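Local structure of LanC-like protein GCR2 (Arabidopsis thaliana, 3T33) at residues T38-L43 / L366-E371; S58-V63 / F92-V97; N339-L344 / L399-D404; S345-T350 / K354-A359; R384-S387 / G391-G394. The protein binds a zinc ion, belongs to the LanC-like family and may play a role in abscisic acid signalling. All blocks are in the same frame, centred on the assembly; numbering follows the deposited sequence.

All five contacts join helices or loops of one all-helical LanC-like chain. Contact 2 touches contact 3 through the salt bridge from K93 NZ to D401 OD1 (2.7 Å), and contact 5 through I59 and V63, which pack on F386, I392 and G393. Contacts 3 and 4 share helix 336-350, their centres about 9 Å apart, with F343 and L344 resting against A359. Contact 1 lies outermost, about 22 Å from the centre of the chain, and reaches contact 4 where L41 CD1 meets Y357 OH at 4.0 Å. The zinc ion, held by C288, C333 and H334, lies about 10 Å from the side chain of R384 (contact 5) and about 13 Å from that of Y341 (contact 3).

Contact 1: residues T38-L43 / L366-E371; sequences TKLLSL and LLDKSE
The carboxylate of D368 is met obliquely by L40, whose methyl CD1 comes from one side of its plane to 4.0 Å from OD1, neither squarely over the face nor at the rim. The other oxygen, OD2, lies 3.9 Å from K369 NZ of the same helix, a long salt bridge, while OD1 hydrogen-bonds to S36 OG near the start of helix 36-42. A second tie between the two helices thus runs beside the apolar one.

The closest approaches all use L40 CD1. It touches D368 CB at 3.8 Å and L367 CD2 at 3.9 Å, so one methyl sits against two successive residues of the facing helix. L367 turns its branch to this point by holding CG opposite the backbone nitrogen (chi1 -173°).

Segment 366-371 also has a serine folded back on its own helix: S370 OG bonds L366 O at 2.6 Å. The hydroxyl and the serine amide reach this carbonyl oxygen from opposite faces of its plane.

The short helix 36-42 packs against helix 353-375, where L40 also meets S364 and L41 packs on Y357, A361 and S364. K360 NZ binds the carbonyls of L41 and L43 at the helix end. Helix 45-69 closes one flank: K51 touches L40, and L52 and Y55 touch L367.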
# COMPACT_ATOMS: atom_id res chain seq x y z
N THR A 38 22.84 11.73 -7.66
CA THR A 38 23.28 12.37 -6.43
C THR A 38 22.75 13.77 -6.41
O THR A 38 22.47 14.30 -5.37
CB THR A 38 24.86 12.40 -6.29
OG1 THR A 38 25.41 12.88 -7.53
CG2 THR A 38 25.43 10.99 -6.02
N LYS A 39 22.64 14.40 -7.57
CA LYS A 39 22.12 15.76 -7.61
C LYS A 39 20.65 15.78 -7.17
O LYS A 39 20.26 16.63 -6.37
CB LYS A 39 22.32 16.38 -9.01
CG LYS A 39 23.86 16.51 -9.30
CD LYS A 39 24.18 17.30 -10.59
CE LYS A 39 25.70 17.41 -10.84
NZ LYS A 39 26.11 18.73 -11.49
N LEU A 40 19.85 14.84 -7.65
CA LEU A 40 18.48 14.66 -7.14
C LEU A 40 18.47 14.54 -5.60
O LEU A 40 17.69 15.20 -4.92
CB LEU A 40 17.84 13.40 -7.75
CG LEU A 40 17.43 13.43 -9.21
CD1 LEU A 40 16.96 12.06 -9.73
CD2 LEU A 40 16.28 14.37 -9.23
N LEU A 41 19.35 13.72 -5.05
CA LEU A 41 19.28 13.46 -3.63
C LEU A 41 19.57 14.71 -2.80
O LEU A 41 19.03 14.86 -1.71
CB LEU A 41 20.22 12.32 -3.23
CG LEU A 41 19.84 10.93 -3.78
CD1 LEU A 41 21.01 10.00 -3.70
CD2 LEU A 41 18.70 10.37 -3.00
N SER A 42 20.44 15.58 -3.30
CA SER A 42 20.86 16.82 -2.62
C SER A 42 19.77 17.89 -2.67
O SER A 42 19.70 18.77 -1.82
CB SER A 42 22.15 17.40 -3.25
OG SER A 42 23.20 16.43 -3.35
N LEU A 43 18.94 17.84 -3.71
CA LEU A 43 17.85 18.77 -3.95
C LEU A 43 17.00 19.09 -2.68
O LEU A 43 16.66 18.18 -1.90
CB LEU A 43 16.98 18.17 -5.01
CG LEU A 43 16.62 18.89 -6.30
CD1 LEU A 43 17.79 19.66 -6.96
CD2 LEU A 43 16.04 17.86 -7.29
N LEU A 366 14.21 5.45 -8.68
CA LEU A 366 13.21 5.22 -9.72
C LEU A 366 13.14 6.31 -10.78
O LEU A 366 13.08 6.02 -11.98
CB LEU A 366 11.80 5.08 -9.11
CG LEU A 366 11.49 3.73 -8.51
CD1 LEU A 366 10.20 3.86 -7.79
CD2 LEU A 366 11.40 2.75 -9.68
N LEU A 367 13.10 7.57 -10.39
CA LEU A 367 13.05 8.57 -11.46
C LEU A 367 14.30 8.57 -12.34
O LEU A 367 14.23 8.73 -13.58
CB LEU A 367 12.84 9.94 -10.87
CG LEU A 367 12.59 11.15 -11.79
CD1 LEU A 367 11.72 12.09 -11.02
CD2 LEU A 367 13.85 11.90 -12.14
N ASP A 368 15.46 8.38 -11.72
CA ASP A 368 16.72 8.52 -12.47
C ASP A 368 16.98 7.30 -13.38
O ASP A 368 17.45 7.45 -14.52
CB ASP A 368 17.89 8.78 -11.48
CG ASP A 368 19.18 9.28 -12.18
OD1 ASP A 368 19.21 10.44 -12.67
OD2 ASP A 368 20.16 8.52 -12.23
N LYS A 369 16.59 6.12 -12.90
CA LYS A 369 17.07 4.88 -13.48
C LYS A 369 16.01 4.01 -14.13
O LYS A 369 16.36 3.15 -14.97
CB LYS A 369 17.79 4.01 -12.43
CG LYS A 369 18.93 4.68 -11.61
CD LYS A 369 20.19 4.95 -12.42
CE LYS A 369 21.19 5.81 -11.63
NZ LYS A 369 22.56 5.48 -12.12
N SER A 370 14.74 4.16 -13.72
CA SER A 370 13.74 3.11 -14.00
C SER A 370 13.45 2.87 -15.49
O SER A 370 13.45 1.73 -15.93
CB SER A 370 12.43 3.23 -13.19
OG SER A 370 11.68 4.38 -13.52
N GLU A 371 13.25 3.92 -16.25
CA GLU A 371 12.97 3.79 -17.68
C GLU A 371 14.10 3.00 -18.38
O GLU A 371 13.82 2.02 -19.09
CB GLU A 371 12.79 5.18 -18.28
CG GLU A 371 12.31 5.23 -19.72
CD GLU A 371 11.91 6.65 -20.12
OE1 GLU A 371 11.94 7.55 -19.23
OE2 GLU A 371 11.57 6.87 -21.32

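Contact 2: residues S58-V63 / F92-V97; sequences SIKDKV and FKSYQV
K60 NZ and S94 OG approach to 3.3 Å, and both are gripped by the carboxylate of D103, which forms a salt bridge to the lysine through OD1 and a hydrogen bond to the serine through OD2. The arrangement joins three helices of the alpha/alpha-barrel (alpha-toroid) fold of the LanC family: K60 lies on helix 45-69, S94 on helix 84-98 and D103 near the start of helix 101-118. K60 and S94 are both buried. The carboxylate supplies a countercharge that would probably help to keep the ammonium group charged there.

The lysine reaches across by leaving its backbone with CG opposite the nitrogen (chi1 176°) and then bending at chi3, 90°, which carries CE and NZ alongside the serine. Its methylene CD rests on S94 CB at 3.8 Å, so the aliphatic part of the chain packs where its charged end is held.

Nearby, V63 packs on T87 and K60 on L90, both of helix 84-98. Apart from NZ, the part of the lysine nearest the serine hydroxyl is K60 CD, 3.5 Å from S94 OG.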
# COMPACT_ATOMS: atom_id res chain seq x y z
N SER A 58 3.50 12.84 -16.24
CA SER A 58 3.71 12.11 -17.48
C SER A 58 3.38 10.67 -17.30
O SER A 58 2.76 10.15 -18.19
CB SER A 58 5.11 12.23 -18.08
OG SER A 58 5.76 13.43 -17.66
N ILE A 59 3.80 9.99 -16.21
CA ILE A 59 3.37 8.57 -16.02
C ILE A 59 1.82 8.46 -16.03
O ILE A 59 1.26 7.68 -16.78
CB ILE A 59 4.00 7.89 -14.77
CG1 ILE A 59 5.52 7.91 -14.88
CG2 ILE A 59 3.49 6.41 -14.53
CD1 ILE A 59 6.19 7.64 -13.51
N LYS A 60 1.17 9.25 -15.18
CA LYS A 60 -0.28 9.26 -15.10
C LYS A 60 -0.91 9.34 -16.49
O LYS A 60 -1.80 8.56 -16.82
CB LYS A 60 -0.77 10.42 -14.23
CG LYS A 60 -2.28 10.56 -14.17
CD LYS A 60 -2.69 11.88 -13.54
CE LYS A 60 -2.82 12.97 -14.59
NZ LYS A 60 -3.75 14.05 -14.15
N ASP A 61 -0.44 10.29 -17.29
CA ASP A 61 -0.94 10.47 -18.64
C ASP A 61 -0.75 9.21 -19.47
O ASP A 61 -1.66 8.76 -20.17
CB ASP A 61 -0.26 11.66 -19.32
CG ASP A 61 -0.88 12.99 -18.93
OD1 ASP A 61 -1.74 13.00 -18.03
OD2 ASP A 61 -0.50 14.02 -19.53
N LYS A 62 0.45 8.64 -19.40
CA LYS A 62 0.77 7.42 -20.13
C LYS A 62 -0.16 6.28 -19.73
O LYS A 62 -0.64 5.53 -20.58
CB LYS A 62 2.22 7.02 -19.90
CG LYS A 62 2.60 5.67 -20.50
CD LYS A 62 2.40 5.66 -22.01
CE LYS A 62 3.31 4.65 -22.67
NZ LYS A 62 2.82 4.26 -24.03
N VAL A 63 -0.42 6.16 -18.43
CA VAL A 63 -1.30 5.12 -17.92
C VAL A 63 -2.75 5.31 -18.40
O VAL A 63 -3.36 4.36 -18.81
CB VAL A 63 -1.26 5.04 -16.36
CG1 VAL A 63 -2.31 4.01 -15.85
CG2 VAL A 63 0.11 4.61 -15.89
N PHE A 92 -7.98 9.63 -9.00
CA PHE A 92 -8.42 10.15 -7.70
C PHE A 92 -7.24 10.77 -6.85
O PHE A 92 -7.37 11.85 -6.31
CB PHE A 92 -9.18 9.07 -6.90
CG PHE A 92 -9.82 9.60 -5.66
CD1 PHE A 92 -10.89 10.47 -5.74
CD2 PHE A 92 -9.33 9.28 -4.41
CE1 PHE A 92 -11.47 11.03 -4.59
CE2 PHE A 92 -9.90 9.85 -3.24
CZ PHE A 92 -11.00 10.72 -3.36
N LYS A 93 -6.14 10.05 -6.71
CA LYS A 93 -4.98 10.55 -5.98
C LYS A 93 -4.47 11.86 -6.62
O LYS A 93 -4.05 12.81 -5.94
CB LYS A 93 -3.89 9.49 -6.07
CG LYS A 93 -2.58 9.95 -5.53
CD LYS A 93 -2.35 9.49 -4.08
CE LYS A 93 -2.59 10.54 -3.14
NZ LYS A 93 -2.62 9.98 -1.75
N SER A 94 -4.52 11.91 -7.93
CA SER A 94 -4.09 13.09 -8.65
C SER A 94 -5.04 14.24 -8.43
O SER A 94 -4.63 15.40 -8.31
CB SER A 94 -4.05 12.79 -10.13
OG SER A 94 -3.57 13.92 -10.81
N TYR A 95 -6.31 13.94 -8.41
CA TYR A 95 -7.23 14.97 -8.04
C TYR A 95 -6.92 15.45 -6.59
O TYR A 95 -6.98 16.64 -6.32
CB TYR A 95 -8.69 14.44 -8.17
CG TYR A 95 -9.65 15.25 -7.38
CD1 TYR A 95 -9.97 16.57 -7.76
CD2 TYR A 95 -10.17 14.74 -6.20
CE1 TYR A 95 -10.84 17.36 -6.97
CE2 TYR A 95 -11.02 15.48 -5.42
CZ TYR A 95 -11.36 16.79 -5.81
OH TYR A 95 -12.21 17.50 -5.00
N GLN A 96 -6.65 14.53 -5.66
CA GLN A 96 -6.48 14.91 -4.26
C GLN A 96 -5.29 15.87 -4.12
O GLN A 96 -5.27 16.72 -3.22
CB GLN A 96 -6.15 13.67 -3.42
CG GLN A 96 -7.32 12.85 -2.86
CD GLN A 96 -6.80 11.80 -1.79
OE1 GLN A 96 -5.82 11.05 -2.03
NE2 GLN A 96 -7.45 11.77 -0.60
N VAL A 97 -4.29 15.69 -5.01
CA VAL A 97 -3.06 16.45 -4.97
C VAL A 97 -3.21 17.77 -5.75
O VAL A 97 -2.78 18.80 -5.27
CB VAL A 97 -1.85 15.63 -5.54
CG1 VAL A 97 -0.59 16.48 -5.58
CG2 VAL A 97 -1.56 14.45 -4.69

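Contact 3: residues N339-L344 / L399-D404; sequences NTYVFL and LLDMND
Y341 OH donates a hydrogen bond to D401 OD2 (2.6 Å), a short bond between buried side chains. The tyrosine CG stands opposite its carbonyl carbon, and its side chain reaches across to helix 392-402, bringing the carboxylate oxygen to the ring edge, in its plane. The carboxylate itself is turned 71° against the ring, and OD2 accepts through the anti lone pair, on the side away from OD1. D401 has a chi1 of -125°, well off a staggered value, in the conformation that presents this lone pair. OD1 is held by the K93 ammonium in a salt bridge, and OD2 takes a further weak bond from L409 N, so the carboxylate is fixed at both oxygens.

Beside this polar link M402 curls back: bends at chi2 (-74°) and chi3 turn its sulphur toward helix 336-350. SD lies 4.0 Å from L344 CD2 and is equally near CD1, sitting across the leucine fork. T340 CG2 approaches the same sulphur at 4.3 Å.

F410 meets the Y341 ring, and A359 backs T340 and L344. This buried joint, with the Y341 side chain about 13 Å from the zinc ion, links two helices of the LanC alpha/alpha-barrel (alpha-toroid).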
# COMPACT_ATOMS: atom_id res chain seq x y z
N ASN A 339 7.99 -0.40 -1.73
CA ASN A 339 8.92 -0.31 -0.58
C ASN A 339 9.23 1.15 -0.09
O ASN A 339 9.47 1.37 1.09
CB ASN A 339 10.16 -1.12 -0.84
CG ASN A 339 9.84 -2.61 -1.01
OD1 ASN A 339 10.69 -3.39 -1.33
ND2 ASN A 339 8.61 -2.97 -0.87
N THR A 340 9.12 2.14 -0.98
CA THR A 340 9.22 3.52 -0.57
C THR A 340 8.33 3.87 0.62
O THR A 340 8.74 4.62 1.53
CB THR A 340 8.86 4.45 -1.78
OG1 THR A 340 9.81 4.18 -2.78
CG2 THR A 340 8.97 5.91 -1.41
N TYR A 341 7.12 3.32 0.63
CA TYR A 341 6.13 3.60 1.68
C TYR A 341 6.60 3.16 3.02
O TYR A 341 6.20 3.72 4.07
CB TYR A 341 4.76 2.96 1.36
CG TYR A 341 3.90 3.79 0.40
CD1 TYR A 341 3.17 4.89 0.85
CD2 TYR A 341 3.86 3.50 -0.95
CE1 TYR A 341 2.42 5.68 -0.06
CE2 TYR A 341 3.12 4.29 -1.86
CZ TYR A 341 2.38 5.34 -1.41
OH TYR A 341 1.62 6.09 -2.29
N VAL A 342 7.47 2.17 3.04
CA VAL A 342 8.06 1.85 4.36
C VAL A 342 8.73 3.10 4.98
O VAL A 342 8.45 3.45 6.14
CB VAL A 342 9.09 0.69 4.27
CG1 VAL A 342 9.71 0.47 5.60
CG2 VAL A 342 8.39 -0.60 3.86
N PHE A 343 9.56 3.79 4.21
CA PHE A 343 10.22 4.99 4.75
C PHE A 343 9.29 6.12 5.09
O PHE A 343 9.41 6.73 6.12
CB PHE A 343 11.38 5.39 3.84
CG PHE A 343 12.25 4.22 3.49
CD1 PHE A 343 12.76 3.42 4.51
CD2 PHE A 343 12.50 3.88 2.16
CE1 PHE A 343 13.59 2.34 4.21
CE2 PHE A 343 13.31 2.82 1.84
CZ PHE A 343 13.84 2.02 2.86
N LEU A 344 8.35 6.39 4.20
CA LEU A 344 7.24 7.30 4.46
C LEU A 344 6.48 6.94 5.70
O LEU A 344 6.09 7.82 6.46
CB LEU A 344 6.25 7.29 3.30
CG LEU A 344 6.90 7.88 2.07
CD1 LEU A 344 5.91 7.76 0.87
CD2 LEU A 344 7.32 9.35 2.27
N LEU A 399 4.72 8.66 -6.47
CA LEU A 399 5.33 9.95 -6.78
C LEU A 399 4.44 11.11 -6.34
O LEU A 399 4.90 12.07 -5.62
CB LEU A 399 5.68 10.06 -8.27
CG LEU A 399 7.04 9.68 -8.87
CD1 LEU A 399 7.96 8.96 -7.89
CD2 LEU A 399 6.92 9.00 -10.31
N LEU A 400 3.15 10.99 -6.71
CA LEU A 400 2.17 11.97 -6.28
C LEU A 400 2.10 12.08 -4.76
O LEU A 400 1.93 13.18 -4.20
CB LEU A 400 0.80 11.57 -6.83
CG LEU A 400 0.72 11.74 -8.36
CD1 LEU A 400 -0.59 11.18 -8.93
CD2 LEU A 400 0.90 13.24 -8.80
N ASP A 401 2.23 10.95 -4.08
CA ASP A 401 2.06 10.93 -2.61
C ASP A 401 3.33 11.59 -1.92
O ASP A 401 3.27 12.06 -0.75
CB ASP A 401 1.87 9.48 -2.15
CG ASP A 401 0.63 9.25 -1.35
OD1 ASP A 401 -0.06 10.22 -0.94
OD2 ASP A 401 0.34 8.05 -1.11
N MET A 402 4.47 11.63 -2.63
CA MET A 402 5.67 12.38 -2.14
C MET A 402 5.44 13.90 -2.05
O MET A 402 6.12 14.60 -1.33
CB MET A 402 6.91 12.12 -2.96
CG MET A 402 7.38 10.67 -3.04
SD MET A 402 8.16 10.10 -1.52
CE MET A 402 9.73 10.95 -1.68
N ASN A 403 4.46 14.41 -2.77
CA ASN A 403 4.18 15.80 -2.68
C ASN A 403 3.87 16.22 -1.24
O ASN A 403 4.19 17.35 -0.87
CB ASN A 403 3.02 16.17 -3.58
CG ASN A 403 3.10 17.59 -4.05
OD1 ASN A 403 3.95 17.93 -4.89
ND2 ASN A 403 2.26 18.48 -3.46
N ASP A 404 3.25 15.32 -0.44
CA ASP A 404 2.88 15.68 0.92
C ASP A 404 3.16 14.45 1.80
O ASP A 404 2.24 13.70 2.18
CB ASP A 404 1.44 16.17 0.97
CG ASP A 404 1.06 16.83 2.32
OD1 ASP A 404 1.90 16.95 3.25
OD2 ASP A 404 -0.09 17.23 2.46

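Contact 4: residues S345-T350 / K354-A359; sequences SLYRLT and KYLYRA
Two CH-pi contacts pair the aromatic rings of Y355 and Y347 with leucines of the facing segment. L346 CB lies over one face of the Y355 ring, 3.7 Å from its centroid and 17° off the normal, while K354 CE covers the opposite face toward its rim. L356 CB stands almost exactly above the centre of the Y347 ring, 3.8 Å from the centroid and 6° off the normal. Here the two side chains run side by side in the same direction, so L356 CG also touches Y347 CE2 at 3.7 Å, further along the ring.

Apolar packing fills the space between these pairs. Y347 CB meets Y355 CB at 3.7 Å, at the point where the backbones come nearest, and L346 CD1 extends over the CE1 side of the Y355 ring.

The segments form the two arms of an alpha-alpha hairpin of the LanC-like fold, joined by a very short turn between helices 336-350 and 353-375. The axes of the two segments run nearly antiparallel (162°), 8.0 Å apart at closest approach.

Polar contacts gather at the turn. T350 OG1 lies at the edge of the Y355 ring, 3.3 Å from CD2. The same hydroxyl gives a hydrogen bond to L346 O at 2.8 Å, arriving from well above the carbonyl plane, and the T350 amide binds that oxygen too. N352, in the turn, bonds T350 OG1 through its backbone N and K354 N through its side-chain OD1.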
# COMPACT_ATOMS: atom_id res chain seq x y z
N SER A 345 6.30 5.66 5.95
CA SER A 345 5.55 5.29 7.13
C SER A 345 6.35 5.58 8.41
O SER A 345 5.79 5.96 9.43
CB SER A 345 5.16 3.78 7.09
OG SER A 345 3.99 3.55 7.91
N LEU A 346 7.66 5.36 8.34
CA LEU A 346 8.55 5.52 9.51
C LEU A 346 8.70 7.03 9.80
O LEU A 346 8.62 7.50 10.95
CB LEU A 346 9.90 4.84 9.23
CG LEU A 346 9.80 3.32 9.40
CD1 LEU A 346 10.94 2.62 8.72
CD2 LEU A 346 9.77 3.03 10.88
N TYR A 347 8.71 7.78 8.71
CA TYR A 347 8.74 9.23 8.77
C TYR A 347 7.48 9.80 9.35
O TYR A 347 7.55 10.64 10.22
CB TYR A 347 8.99 9.83 7.37
CG TYR A 347 9.01 11.34 7.33
CD1 TYR A 347 9.94 12.09 8.13
CD2 TYR A 347 8.12 12.05 6.52
CE1 TYR A 347 9.96 13.50 8.06
CE2 TYR A 347 8.15 13.46 6.44
CZ TYR A 347 9.08 14.16 7.22
OH TYR A 347 9.07 15.53 7.15
N ARG A 348 6.31 9.33 8.91
CA ARG A 348 5.09 9.74 9.57
C ARG A 348 5.13 9.45 11.07
O ARG A 348 4.68 10.27 11.86
CB ARG A 348 3.86 9.05 9.00
CG ARG A 348 3.53 9.32 7.51
CD ARG A 348 2.04 8.93 7.20
NE ARG A 348 1.92 7.48 7.20
CZ ARG A 348 1.19 6.80 8.06
NH1 ARG A 348 0.44 7.43 8.95
NH2 ARG A 348 1.19 5.49 8.00
N LEU A 349 5.65 8.29 11.46
CA LEU A 349 5.64 7.88 12.86
C LEU A 349 6.70 8.67 13.72
O LEU A 349 6.38 9.06 14.82
CB LEU A 349 5.92 6.40 12.96
CG LEU A 349 6.14 5.86 14.36
CD1 LEU A 349 4.81 5.79 15.13
CD2 LEU A 349 6.86 4.50 14.36
N THR A 350 7.93 8.89 13.20
CA THR A 350 9.02 9.45 14.02
C THR A 350 9.30 10.95 13.80
O THR A 350 9.93 11.61 14.68
CB THR A 350 10.32 8.68 13.79
OG1 THR A 350 10.68 8.73 12.41
CG2 THR A 350 10.14 7.21 14.16
N LYS A 354 15.66 11.52 8.39
CA LYS A 354 16.38 10.37 7.82
C LYS A 354 15.44 9.42 6.99
O LYS A 354 15.80 8.89 5.90
CB LYS A 354 17.03 9.57 8.98
CG LYS A 354 17.36 8.11 8.60
CD LYS A 354 18.14 7.29 9.66
CE LYS A 354 17.25 6.76 10.79
NZ LYS A 354 18.05 6.26 12.01
N TYR A 355 14.25 9.19 7.53
CA TYR A 355 13.23 8.35 6.92
C TYR A 355 12.67 9.00 5.67
O TYR A 355 12.57 8.33 4.64
CB TYR A 355 12.17 7.95 7.97
CG TYR A 355 12.77 6.99 8.99
CD1 TYR A 355 13.41 5.84 8.55
CD2 TYR A 355 12.71 7.22 10.37
CE1 TYR A 355 14.01 4.92 9.43
CE2 TYR A 355 13.29 6.29 11.30
CZ TYR A 355 13.94 5.15 10.80
OH TYR A 355 14.51 4.19 11.60
N LEU A 356 12.37 10.30 5.70
CA LEU A 356 12.03 11.05 4.44
C LEU A 356 13.13 10.97 3.39
O LEU A 356 12.90 10.74 2.14
CB LEU A 356 11.88 12.53 4.71
CG LEU A 356 10.87 13.34 3.89
CD1 LEU A 356 11.33 14.77 3.74
CD2 LEU A 356 10.47 12.73 2.55
N TYR A 357 14.34 11.16 3.89
CA TYR A 357 15.47 11.03 3.01
C TYR A 357 15.52 9.64 2.35
O TYR A 357 15.87 9.51 1.17
CB TYR A 357 16.77 11.31 3.74
CG TYR A 357 17.91 11.01 2.86
CD1 TYR A 357 18.26 11.87 1.82
CD2 TYR A 357 18.57 9.82 2.97
CE1 TYR A 357 19.30 11.56 0.95
CE2 TYR A 357 19.54 9.51 2.13
CZ TYR A 357 19.93 10.38 1.13
OH TYR A 357 20.98 9.96 0.31
N ARG A 358 15.24 8.60 3.12
CA ARG A 358 15.25 7.26 2.56
C ARG A 358 14.16 7.06 1.50
O ARG A 358 14.44 6.42 0.50
CB ARG A 358 15.25 6.20 3.66
CG ARG A 358 16.64 6.06 4.29
CD ARG A 358 16.61 5.09 5.46
NE ARG A 358 17.94 4.96 6.03
CZ ARG A 358 18.31 4.05 6.93
NH1 ARG A 358 17.45 3.16 7.38
NH2 ARG A 358 19.55 4.06 7.37
N ALA A 359 13.00 7.65 1.69
CA ALA A 359 11.91 7.57 0.71
C ALA A 359 12.36 8.40 -0.48
O ALA A 359 12.20 8.01 -1.63
CB ALA A 359 10.57 8.13 1.29

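Contact 5: residues R384-S387 / G391-G394; sequences RPFS and GIGG
This is a backbone-led contact in which the turn R384-S387 folds against the start of helix 392-402, in the loop that follows helix 353-375. Its straightest bond runs from I392 N to P385 O, 2.8 Å with an N-H...O angle of 159°, although the donor stands above the carbonyl plane. The G391 amide is shared less cleanly: it makes weak bonds to S387 O at 3.2 Å and S387 OG at 3.0 Å.

R384-S387 is a type I beta turn, closed by S387 N on R384 O. The serine hydroxyl adds a second bond to the same oxygen at 2.7 Å, its OG placed between backbone nitrogen and carbonyl carbon (chi1 59°). One hydroxyl therefore braces the turn while also receiving the weak G391 bond and another weak one from E390 N.

The sequence G391-I392-G393-G394 has the Gly-x-x-Gly pattern that recurs in LanC-like proteins, here at a helix start. Lacking a side chain, G391 lets the turn come very close: its CA is 3.2 Å from P385 O, a CH...O contact.

Side chains meet outside this core. I392 CD1 lies at the edge of the F386 ring, 3.8 Å from CD1, and the two side chains run in the same direction; P385 CB covers one face of that ring. Helix 45-69 borders both residues, with E66 and T67 on F386 and I59 and V63 on I392. Toward the metal, the side chain of S387 is about 8 Å from that of C333, a zinc ligand.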
# COMPACT_ATOMS: atom_id res chain seq x y z
N ARG A 384 1.30 -6.60 -15.88
CA ARG A 384 0.47 -5.56 -16.47
C ARG A 384 1.20 -4.21 -16.26
O ARG A 384 1.18 -3.63 -15.15
CB ARG A 384 -1.00 -5.60 -15.97
CG ARG A 384 -1.75 -6.92 -16.34
CD ARG A 384 -1.19 -8.00 -15.47
NE ARG A 384 -1.64 -9.35 -15.74
CZ ARG A 384 -1.84 -10.27 -14.79
NH1 ARG A 384 -1.64 -9.97 -13.51
NH2 ARG A 384 -2.23 -11.51 -15.12
N PRO A 385 1.90 -3.75 -17.31
CA PRO A 385 2.90 -2.68 -17.11
C PRO A 385 2.28 -1.32 -16.72
O PRO A 385 3.01 -0.41 -16.26
CB PRO A 385 3.65 -2.63 -18.47
CG PRO A 385 2.58 -3.23 -19.49
CD PRO A 385 1.93 -4.30 -18.69
N PHE A 386 0.97 -1.19 -16.86
CA PHE A 386 0.32 0.05 -16.49
C PHE A 386 -0.66 -0.10 -15.36
O PHE A 386 -1.44 0.81 -15.11
CB PHE A 386 -0.33 0.73 -17.74
CG PHE A 386 0.58 0.79 -18.88
CD1 PHE A 386 1.58 1.74 -18.91
CD2 PHE A 386 0.55 -0.20 -19.85
CE1 PHE A 386 2.51 1.75 -19.96
CE2 PHE A 386 1.47 -0.22 -20.89
CZ PHE A 386 2.45 0.74 -20.96
N SER A 387 -0.62 -1.24 -14.66
CA SER A 387 -1.48 -1.39 -13.51
C SER A 387 -1.01 -0.58 -12.27
O SER A 387 0.15 -0.14 -12.17
CB SER A 387 -1.58 -2.86 -13.16
OG SER A 387 -0.30 -3.41 -12.86
N GLY A 391 2.48 -2.38 -12.30
CA GLY A 391 3.12 -1.51 -13.30
C GLY A 391 3.40 -0.08 -12.83
O GLY A 391 3.51 0.19 -11.61
N ILE A 392 3.49 0.83 -13.80
CA ILE A 392 3.98 2.14 -13.52
C ILE A 392 2.88 3.00 -12.95
O ILE A 392 3.14 4.10 -12.46
CB ILE A 392 4.63 2.86 -14.76
CG1 ILE A 392 3.63 3.06 -15.91
CG2 ILE A 392 5.80 2.10 -15.23
CD1 ILE A 392 4.19 3.84 -17.08
N GLY A 393 1.64 2.54 -13.06
CA GLY A 393 0.51 3.20 -12.35
C GLY A 393 0.89 3.47 -10.88
O GLY A 393 0.61 4.53 -10.34
N GLY A 394 1.53 2.50 -10.23
CA GLY A 394 1.81 2.56 -8.78
C GLY A 394 3.01 3.47 -8.45
O GLY A 394 3.11 4.10 -7.33